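Local coordinates for protein polyphenol oxidase, chloroplastic (PDB 6ELV) that catalyses the oxidation of mono- and o-diphenols to o-diquinones, and is represented here by its C-terminal domain alone, at residues 30-33 / 34-37; 67-70 / 71-75; 115-118 / 119-122. All blocks are in the same frame, centred on the assembly; numbering follows the deposited sequence.

Interaction 1. Residues 30-33 / 34-37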
loop_
_atom_site.group_PDB
_atom_site.type_symbol
_atom_site.label_atom_id
_atom_site.label_comp_id
_atom_site.label_asym_id
_atom_site.label_seq_id
_atom_site.Cartn_x
_atom_site.Cartn_y
_atom_site.Cartn_z
ATOM N N LYS A 30 10.028 3.244 -0.523
ATOM C CA LYS A 30 10.722 4.507 -0.732
ATOM C C LYS A 30 9.778 5.554 -1.302
ATOM O O LYS A 30 8.904 5.254 -2.128
ATOM C CB LYS A 30 11.885 4.301 -1.695
ATOM C CG LYS A 30 12.968 3.414 -1.138
ATOM C CD LYS A 30 14.075 3.228 -2.149
ATOM C CE LYS A 30 15.141 2.286 -1.617
ATOM N NZ LYS A 30 16.092 1.869 -2.682
ATOM N N ARG A 31 9.954 6.790 -0.848
ATOM C CA ARG A 31 9.278 7.922 -1.447
ATOM C C ARG A 31 9.929 8.235 -2.789
ATOM O O ARG A 31 10.989 7.694 -3.112
ATOM C CB ARG A 31 9.289 9.096 -0.476
ATOM C CG ARG A 31 8.423 8.824 0.737
ATOM C CD ARG A 31 8.488 9.975 1.697
ATOM N NE ARG A 31 7.758 11.126 1.186
ATOM C CZ ARG A 31 7.862 12.348 1.683
ATOM N NH1 ARG A 31 8.716 12.600 2.677
ATOM N NH2 ARG A 31 7.129 13.325 1.175
ATOM N N PRO A 32 9.299 9.077 -3.615
ATOM C CA PRO A 32 9.853 9.353 -4.943
ATOM C C PRO A 32 11.238 9.978 -4.851
ATOM O O PRO A 32 11.561 10.714 -3.915
ATOM C CB PRO A 32 8.837 10.326 -5.558
ATOM C CG PRO A 32 7.559 10.030 -4.830
ATOM C CD PRO A 32 8.002 9.754 -3.429
ATOM N N LYS A 33 12.055 9.683 -5.861
ATOM C CA LYS A 33 13.469 10.055 -5.835
ATOM C C LYS A 33 13.687 11.557 -5.652
ATOM O O LYS A 33 14.664 11.966 -5.013
ATOM C CB LYS A 33 14.139 9.572 -7.120
ATOM C CG LYS A 33 13.452 10.061 -8.384
ATOM C CD LYS A 33 14.022 9.404 -9.635
ATOM C CE LYS A 33 13.310 9.884 -10.896
ATOM N NZ LYS A 33 13.679 9.083 -12.102
ATOM N N GLN A 34 12.795 12.390 -6.198
ATOM C CA GLN A 34 12.957 13.838 -6.079
ATOM C C GLN A 34 12.882 14.297 -4.631
ATOM O O GLN A 34 13.448 15.338 -4.284
ATOM C CB GLN A 34 11.892 14.567 -6.900
ATOM C CG GLN A 34 12.020 14.409 -8.403
ATOM C CD GLN A 34 11.232 13.228 -8.935
ATOM O OE1 GLN A 34 10.737 12.391 -8.175
ATOM N NE2 GLN A 34 11.109 13.160 -10.252
ATOM N N LYS A 35 12.207 13.531 -3.775
ATOM C CA LYS A 35 12.120 13.887 -2.368
ATOM C C LYS A 35 13.434 13.687 -1.624
ATOM O O LYS A 35 13.596 14.255 -0.543
ATOM C CB LYS A 35 11.025 13.073 -1.676
ATOM C CG LYS A 35 9.611 13.397 -2.109
ATOM C CD LYS A 35 9.208 14.803 -1.712
ATOM C CE LYS A 35 7.723 15.010 -1.927
ATOM N NZ LYS A 35 7.278 16.364 -1.522
ATOM N N LYS A 36 14.356 12.869 -2.147
ATOM C CA LYS A 36 15.613 12.645 -1.436
ATOM C C LYS A 36 16.427 13.918 -1.360
ATOM O O LYS A 36 17.086 14.187 -0.347
ATOM C CB LYS A 36 16.435 11.559 -2.125
ATOM C CG LYS A 36 15.901 10.161 -1.917
ATOM C CD LYS A 36 16.936 9.116 -2.285
ATOM C CE LYS A 36 17.231 9.149 -3.769
ATOM N NZ LYS A 36 18.058 7.982 -4.182
ATOM N N ARG A 37 16.386 14.707 -2.430
ATOM C CA ARG A 37 17.174 15.921 -2.535
ATOM C C ARG A 37 16.505 17.063 -1.780
ATOM O O ARG A 37 17.173 17.816 -1.061
ATOM C CB ARG A 37 17.353 16.231 -4.029
ATOM C CG ARG A 37 18.253 17.379 -4.344
ATOM C CD ARG A 37 19.670 16.867 -4.403
ATOM N NE ARG A 37 20.577 17.980 -4.540
ATOM C CZ ARG A 37 21.007 18.685 -3.501
ATOM N NH1 ARG A 37 20.577 18.360 -2.283
ATOM N NH2 ARG A 37 21.840 19.700 -3.691
#
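Arg31 meets Lys35 across the start of a short helical turn. Its guanidinium nitrogen NH2 lies 3.6 Å from CE of Lys35. Nearer the backbone, CG of Lys35 sits over one face of the guanidinium, 4.0 Å above its plane and near the edge of the group. The fold at chi2 (-66°) brings CD and CE alongside NH2 of Arg31. Pro32 takes part too: its ring and the Lys35 side chain run alongside each other in one direction. On another side of the turn, Gln34 crosses Lys33. OE1 of Gln34 comes within 3.6 Å of CG of Lys33 and 3.8 Å of CB of Pro32.

The backbone beneath is a loop that leaves strand 25-30 and winds into the short, loosely bonded helix 34-37. Two i to i+3 hydrogen bonds, the spacing of a 3-10 turn, hold the winding. Lys35 N donates to Pro32 O at 2.9 Å. Lys36 N donates to Lys33 O at 3.0 Å. Both bonds bend somewhat, with N-H...O angles of 146° and 152°.

Second-shell groups fix the two cationic ends. NH2 of Arg31 and NZ of Lys35, two like charges, lie 4.1 Å apart. NE of Arg31 makes a salt bridge to Glu47, and Lys35 also packs against Glu47, so this acidic residue probably offsets the charge of the pair. NZ of Lys35 gives hydrogen bonds to the carbonyls of Lys39 and Ala41. NH1 of Arg31 is held by the carbonyl oxygens of Glu118 and Asp120, in the loop that carries one of the calcium ligands.

Interaction 2. Residues 67-70 / 71-75. With CA (calcium ion), chain B.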
loop_
_atom_site.group_PDB
_atom_site.type_symbol
_atom_site.label_atom_id
_atom_site.label_comp_id
_atom_site.label_asym_id
_atom_site.label_seq_id
_atom_site.Cartn_x
_atom_site.Cartn_y
_atom_site.Cartn_z
ATOM N N TYR A 67 -2.549 0.712 5.623
ATOM C CA TYR A 67 -2.118 1.659 6.644
ATOM C C TYR A 67 -0.689 2.101 6.355
ATOM O O TYR A 67 0.079 1.399 5.693
ATOM C CB TYR A 67 -2.181 1.041 8.054
ATOM C CG TYR A 67 -3.577 0.704 8.510
ATOM C CD1 TYR A 67 -4.255 -0.401 8.002
ATOM C CD2 TYR A 67 -4.220 1.483 9.460
ATOM C CE1 TYR A 67 -5.531 -0.705 8.427
ATOM C CE2 TYR A 67 -5.497 1.181 9.887
ATOM C CZ TYR A 67 -6.154 0.095 9.355
ATOM O OH TYR A 67 -7.430 -0.211 9.776
ATOM N N VAL A 68 -0.321 3.261 6.889
ATOM C CA VAL A 68 1.032 3.791 6.740
ATOM C C VAL A 68 1.543 4.222 8.108
ATOM O O VAL A 68 0.783 4.758 8.921
ATOM C CB VAL A 68 1.038 4.979 5.747
ATOM C CG1 VAL A 68 2.422 5.603 5.625
ATOM C CG2 VAL A 68 0.567 4.521 4.382
ATOM N N ASN A 69 2.840 4.029 8.349
ATOM C CA ASN A 69 3.460 4.558 9.555
ATOM C C ASN A 69 4.868 5.040 9.248
ATOM O O ASN A 69 5.466 4.681 8.237
ATOM C CB ASN A 69 3.445 3.581 10.759
ATOM C CG ASN A 69 4.350 2.364 10.590
ATOM O OD1 ASN A 69 3.901 1.305 10.146
ATOM N ND2 ASN A 69 5.607 2.483 11.002
ATOM N N ASP A 70 5.382 5.846 10.176
ATOM C CA ASP A 70 6.726 6.398 10.093
ATOM C C ASP A 70 7.742 5.262 10.185
ATOM O O ASP A 70 7.684 4.430 11.101
ATOM C CB ASP A 70 6.876 7.396 11.246
ATOM C CG ASP A 70 8.168 8.183 11.209
ATOM O OD1 ASP A 70 9.254 7.562 11.144
ATOM O OD2 ASP A 70 8.104 9.434 11.307
ATOM N N VAL A 71 8.676 5.239 9.229
ATOM C CA VAL A 71 9.678 4.186 9.131
ATOM C C VAL A 71 10.542 4.066 10.379
ATOM O O VAL A 71 11.120 3.006 10.630
ATOM C CB VAL A 71 10.523 4.410 7.859
ATOM C CG1 VAL A 71 11.400 5.651 8.002
ATOM C CG2 VAL A 71 11.334 3.170 7.517
ATOM N N ASP A 72 10.650 5.124 11.166
ATOM C CA ASP A 72 11.489 5.112 12.353
ATOM C C ASP A 72 10.764 4.621 13.603
ATOM O O ASP A 72 11.386 4.509 14.666
ATOM C CB ASP A 72 12.009 6.520 12.590
ATOM C CG ASP A 72 12.736 7.080 11.377
ATOM O OD1 ASP A 72 13.711 6.428 10.938
ATOM O OD2 ASP A 72 12.332 8.145 10.854
ATOM N N ASP A 73 9.473 4.331 13.516
ATOM C CA ASP A 73 8.757 3.787 14.660
ATOM C C ASP A 73 9.292 2.397 14.990
ATOM O O ASP A 73 9.655 1.628 14.103
ATOM C CB ASP A 73 7.282 3.576 14.326
ATOM C CG ASP A 73 6.519 4.850 14.076
ATOM O OD1 ASP A 73 7.030 5.967 14.316
ATOM O OD2 ASP A 73 5.352 4.703 13.635
ATOM N N LEU A 74 9.294 2.053 16.273
ATOM C CA LEU A 74 9.671 0.695 16.687
ATOM C C LEU A 74 8.622 -0.343 16.286
ATOM O O LEU A 74 7.468 -0.239 16.711
ATOM C CB LEU A 74 9.881 0.655 18.194
ATOM C CG LEU A 74 11.120 1.426 18.649
ATOM C CD1 LEU A 74 11.370 1.225 20.139
ATOM C CD2 LEU A 74 12.342 1.008 17.820
ATOM N N PRO A 75 8.975 -1.366 15.493
ATOM C CA PRO A 75 8.000 -2.434 15.189
ATOM C C PRO A 75 7.614 -3.244 16.410
ATOM O O PRO A 75 6.535 -3.850 16.428
ATOM C CB PRO A 75 8.748 -3.318 14.171
ATOM C CG PRO A 75 9.844 -2.450 13.634
ATOM C CD PRO A 75 10.251 -1.561 14.778
HETATM CA CA CA B . 10.539 9.734 10.976
HETATM O O HOH W 1 7.640 0.476 12.002
HETATM O O HOH W 2 3.739 6.522 12.452
HETATM O O HOH W 3 12.389 11.193 11.716
HETATM O O HOH W 4 9.616 11.960 11.109
#
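CB of Asp70 lies 3.4 Å from OD1 of Asp73, across a type I beta turn that runs from Asp70 to Asp73 at the end of strand 62-70. The turn is closed by Asp73 N, which donates to Asp70 O in a nearly straight bond (165°). Beyond CB, the Asp70 side chain heads for the calcium ion. Its CG stands opposite the backbone N (chi1 -173°), which carries the carboxylate to the metal. Both oxygens bind calcium, OD1 and OD2 each at 2.5 Å. OD1 does a second job. Through its anti lone pair, turned from OD2, it accepts a hydrogen bond of 2.8 Å from Asp72 N, which makes an Asx turn inside the beta turn. This is consistent with the placing of Asp72, whose OD2 joins the same ion at 2.4 Å. The two ligand oxygens, Asp70 OD1 and Asp72 OD2, approach closely, and the shared metal probably offsets their negative charge. Asp120, on the loop before strand 122-131, and two waters complete the site.

The backbone oxygen of Asp70 is gripped twice. Asp73 N and Asn69 ND2 reach it from opposite faces of its carbonyl plane. The side chains of Asn69 and Asp73 run antiparallel alongside each other, with their amide and carboxylate planes 16° apart. One water joins Asn69 ND2 to Asp73 O. Another water accepts from Asp70 N at 2.9 Å and donates to Asp73 OD2 at 2.7 Å.

Interaction 3. Residues 115-118 / 119-122. With CA (calcium ion), chain B.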
loop_
_atom_site.group_PDB
_atom_site.type_symbol
_atom_site.label_atom_id
_atom_site.label_comp_id
_atom_site.label_asym_id
_atom_site.label_seq_id
_atom_site.Cartn_x
_atom_site.Cartn_y
_atom_site.Cartn_z
ATOM N N ILE A 115 1.014 12.130 10.203
ATOM C CA ILE A 115 1.882 11.240 10.970
ATOM C C ILE A 115 3.245 11.848 11.229
ATOM O O ILE A 115 4.044 11.253 11.959
ATOM C CB ILE A 115 1.996 9.829 10.364
ATOM C CG1 ILE A 115 2.775 9.837 9.051
ATOM C CG2 ILE A 115 0.621 9.232 10.187
ATOM C CD1 ILE A 115 3.141 8.446 8.560
ATOM N N GLU A 116 3.523 13.013 10.648
ATOM C CA GLU A 116 4.773 13.746 10.852
ATOM C C GLU A 116 5.985 12.994 10.304
ATOM O O GLU A 116 7.034 12.908 10.944
ATOM C CB GLU A 116 4.952 14.183 12.303
ATOM C CG GLU A 116 3.793 15.026 12.798
ATOM C CD GLU A 116 4.032 15.601 14.173
ATOM O OE1 GLU A 116 4.229 14.815 15.120
ATOM O OE2 GLU A 116 4.027 16.841 14.305
ATOM N N ALA A 117 5.829 12.462 9.091
ATOM C CA ALA A 117 6.873 11.744 8.371
ATOM C C ALA A 117 7.348 12.488 7.125
ATOM O O ALA A 117 8.025 11.896 6.277
ATOM C CB ALA A 117 6.387 10.340 8.001
ATOM N N GLU A 118 7.017 13.781 6.998
ATOM C CA GLU A 118 7.299 14.507 5.762
ATOM C C GLU A 118 8.785 14.628 5.485
ATOM O O GLU A 118 9.169 14.860 4.337
ATOM C CB GLU A 118 6.723 15.923 5.815
ATOM C CG GLU A 118 5.216 16.017 5.717
ATOM C CD GLU A 118 4.730 17.446 5.899
ATOM O OE1 GLU A 118 4.749 17.921 7.056
ATOM O OE2 GLU A 118 4.335 18.093 4.905
ATOM N N ASP A 119 9.613 14.507 6.517
ATOM C CA ASP A 119 11.060 14.620 6.444
ATOM C C ASP A 119 11.747 13.299 6.144
ATOM O O ASP A 119 12.977 13.273 6.047
ATOM C CB ASP A 119 11.581 15.108 7.800
ATOM C CG ASP A 119 11.249 14.134 8.932
ATOM O OD1 ASP A 119 10.046 13.950 9.226
ATOM O OD2 ASP A 119 12.184 13.543 9.519
ATOM N N ASP A 120 11.001 12.204 6.043
ATOM C CA ASP A 120 11.590 10.881 5.883
ATOM C C ASP A 120 11.699 10.524 4.400
ATOM O O ASP A 120 10.959 11.033 3.555
ATOM C CB ASP A 120 10.734 9.817 6.581
ATOM C CG ASP A 120 10.695 9.961 8.106
ATOM O OD1 ASP A 120 11.588 10.593 8.711
ATOM O OD2 ASP A 120 9.758 9.402 8.704
ATOM N N ASP A 121 12.624 9.613 4.089
ATOM C CA ASP A 121 12.839 9.167 2.715
ATOM C C ASP A 121 12.033 7.925 2.352
ATOM O O ASP A 121 11.973 7.568 1.169
ATOM C CB ASP A 121 14.320 8.876 2.467
ATOM C CG ASP A 121 15.139 10.137 2.306
ATOM O OD1 ASP A 121 14.637 11.106 1.700
ATOM O OD2 ASP A 121 16.286 10.167 2.787
ATOM N N SER A 122 11.428 7.259 3.332
ATOM C CA SER A 122 10.629 6.068 3.097
ATOM C C SER A 122 9.572 6.025 4.180
ATOM O O SER A 122 9.648 6.760 5.162
ATOM C CB SER A 122 11.488 4.812 3.179
ATOM O OG SER A 122 12.109 4.712 4.448
HETATM CA CA CA B . 10.539 9.734 10.976
HETATM O O HOH W 4 9.616 11.960 11.109
HETATM O O HOH W 3 12.389 11.193 11.716
#
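One calcium-bound water links Glu116 to Asp119. It donates to the backbone oxygen of Glu116 and to OD1 of Asp119, each at 2.8 Å, while its own oxygen binds the ion at 2.4 Å. A second metal-bound water donates to OD2 of Asp119 in a longer bond. Asp119 therefore acts in the second shell: its two carboxylate oxygens accept from two first-shell waters and so probably orient them. Chi1 of 61° tucks CG between its own N and C, which turns the carboxylate back toward Glu116.

The chain is bent here by two successive motifs. Glu116, with positive phi, is the C-prime residue of a Schellman motif that ends helix 109-115. A type I beta turn from Ala117 to Asp120 follows, closed by Asp120 N donating to Ala117 O at 3.0 Å (163°).

Asp120 then places its carboxylate on the calcium, with OD1 at 2.6 Å and OD2 at 2.4 Å. CB of Ala117 packs against OD2 of Asp120 at 3.6 Å, and Ala117 also touches Asp70 of the same metal site. The next residue, Asp121, forms a salt bridge with Lys39.

Overall arrangement
From the N terminus, strand 25-30 ends and interaction 1 forms where the chain winds into helix 34-37. Later, strand 62-70 ends in the turn of interaction 2, which opens the loop to strand 82-89. Interaction 3 turns the loop between helix 109-115 and strand 122-131. The three follow in series; none nests or crosses. Yet they gather at one end of the domain: strand 122-131 runs antiparallel between strands 25-30 and 62-70, so its start meets the ends of both. Interactions 2 and 3 share the calcium ion and its two waters. Interactions 1 and 3 touch directly; interactions 1 and 2 do not, their nearest atoms being about 8 Å apart.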